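Local structure of aerobactin synthase IucC (Klebsiella pneumoniae, 6CN7) at residues L168-V173 with A194-Q199. The protein probably catalyses the ATP-dependent attachment of a second N6-acetyl-N6-hydroxylysine to a citryl intermediate, completing the iron-chelating siderophore aerobactin. The protein carries 5 engineered substitutions. Residues are numbered along the deposited sequence; the frame is centred on the assembly and turned at random.
Sequences LHWLAV and AAMDPQ
Met196 reaches out of the short turn between helix 188-195 and helix 198-210 and sets its terminal methyl over the indole of Trp170. From CB the chain leaves with CG anti to the carbonyl carbon (chi1 -59°) and then runs fully extended, so that CB and CG serve as a spacer and only the end of the side chain meets the ring. Met196 SD lies obliquely, 5.2 Å from the centroid of the six-membered ring of Trp170, a Met-aromatic contact. CE makes the close approach: Met196 CE stands 3.6 Å from the centroid of the five-membered ring of Trp170, 23° off the normal, in a CH-pi interaction over the face, the methyl offset toward the rim of the indole. Its nearest ring atom is CE2 of Trp170, 3.3 Å from Met196 CE. An unbranched, flexible thioether suits this place, since it spans the distance and ends in a methyl whose hydrogens, probably slightly polarised by the sulfur, suit an electron-rich indole face. Trp170 belongs to strand 165-174 of the antiparallel sheet in the IucA/IucC family region, and through its side chain the link between the two helices packs on that sheet, where Met196 also touches Phe250 of strand 244-250. Ala195, the neighbour of Met196, meets the same indole at its edge, near the ring plane, with CB 3.9 Å from Trp170 CZ2; a lone methyl lets the backbone come close there. The buried indole NE1 donates to the backbone oxygen of Phe250, a bond that restrains the ring's rotation.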
# COMPACT_ATOMS: atom_id res chain seq x y z
N LEU A 168 5.04 3.74 16.12
CA LEU A 168 6.04 3.83 15.07
C LEU A 168 6.69 2.47 14.84
O LEU A 168 6.78 1.64 15.75
CB LEU A 168 7.12 4.85 15.43
CG LEU A 168 6.61 6.28 15.67
CD1 LEU A 168 7.77 7.17 16.09
CD2 LEU A 168 5.92 6.83 14.43
N HIS A 169 7.13 2.26 13.61
CA HIS A 169 7.94 1.10 13.26
C HIS A 169 9.41 1.43 13.48
O HIS A 169 9.84 2.57 13.30
CB HIS A 169 7.69 0.70 11.81
CG HIS A 169 8.20 -0.67 11.46
ND1 HIS A 169 7.48 -1.82 11.71
CD2 HIS A 169 9.35 -1.06 10.86
CE1 HIS A 169 8.17 -2.86 11.29
NE2 HIS A 169 9.31 -2.43 10.77
N TRP A 170 10.18 0.42 13.88
CA TRP A 170 11.58 0.62 14.26
C TRP A 170 12.49 -0.27 13.42
O TRP A 170 12.24 -1.47 13.28
CB TRP A 170 11.78 0.32 15.75
CG TRP A 170 11.13 1.34 16.62
CD1 TRP A 170 9.85 1.31 17.10
CD2 TRP A 170 11.70 2.56 17.08
NE1 TRP A 170 9.61 2.43 17.85
CE2 TRP A 170 10.73 3.22 17.86
CE3 TRP A 170 12.96 3.17 16.93
CZ2 TRP A 170 10.96 4.45 18.47
CZ3 TRP A 170 13.19 4.39 17.54
CH2 TRP A 170 12.20 5.01 18.30
N LEU A 171 13.53 0.34 12.87
CA LEU A 171 14.55 -0.36 12.10
C LEU A 171 15.88 -0.30 12.84
O LEU A 171 16.08 0.48 13.78
CB LEU A 171 14.71 0.26 10.71
CG LEU A 171 13.51 0.20 9.76
CD1 LEU A 171 13.87 0.87 8.44
CD2 LEU A 171 13.07 -1.23 9.53
N ALA A 172 16.81 -1.15 12.40
CA ALA A 172 18.19 -1.14 12.87
C ALA A 172 19.10 -0.94 11.67
O ALA A 172 18.97 -1.64 10.66
CB ALA A 172 18.54 -2.43 13.61
N VAL A 173 20.03 0.01 11.78
CA VAL A 173 20.92 0.37 10.69
C VAL A 173 22.34 0.44 11.22
O VAL A 173 22.58 0.83 12.37
CB VAL A 173 20.51 1.71 10.05
CG1 VAL A 173 21.45 2.07 8.90
CG2 VAL A 173 19.07 1.65 9.56
N ALA A 194 12.09 9.16 25.26
CA ALA A 194 10.96 10.01 24.90
C ALA A 194 9.92 9.26 24.07
O ALA A 194 8.76 9.67 24.05
CB ALA A 194 11.44 11.24 24.13
N ALA A 195 10.32 8.18 23.39
CA ALA A 195 9.42 7.44 22.52
C ALA A 195 8.96 6.11 23.10
O ALA A 195 8.01 5.52 22.57
CB ALA A 195 10.09 7.18 21.16
N MET A 196 9.60 5.63 24.16
CA MET A 196 9.25 4.36 24.77
C MET A 196 9.24 4.51 26.28
O MET A 196 10.13 5.13 26.86
CB MET A 196 10.24 3.26 24.38
CG MET A 196 10.35 3.00 22.89
SD MET A 196 11.58 1.74 22.50
CE MET A 196 11.56 1.79 20.72
N ASP A 197 8.22 3.94 26.93
CA ASP A 197 8.25 3.82 28.37
C ASP A 197 9.21 2.70 28.75
O ASP A 197 9.56 1.86 27.92
CB ASP A 197 6.84 3.55 28.92
CG ASP A 197 6.26 2.23 28.43
OD1 ASP A 197 7.00 1.39 27.89
OD2 ASP A 197 5.03 2.04 28.60
N PRO A 198 9.68 2.68 30.00
CA PRO A 198 10.66 1.65 30.39
C PRO A 198 10.23 0.24 30.04
O PRO A 198 11.09 -0.63 29.81
CB PRO A 198 10.78 1.85 31.91
CG PRO A 198 10.42 3.28 32.13
CD PRO A 198 9.37 3.60 31.11
N GLN A 199 8.92 -0.03 29.99
CA GLN A 199 8.44 -1.37 29.68
C GLN A 199 8.69 -1.71 28.21
O GLN A 199 9.16 -2.81 27.89
CB GLN A 199 6.96 -1.47 30.02
CG GLN A 199 6.45 -2.89 30.24
CD GLN A 199 5.19 -2.93 31.08
OE1 GLN A 199 4.98 -2.10 31.96
NE2 GLN A 199 4.32 -3.91 30.81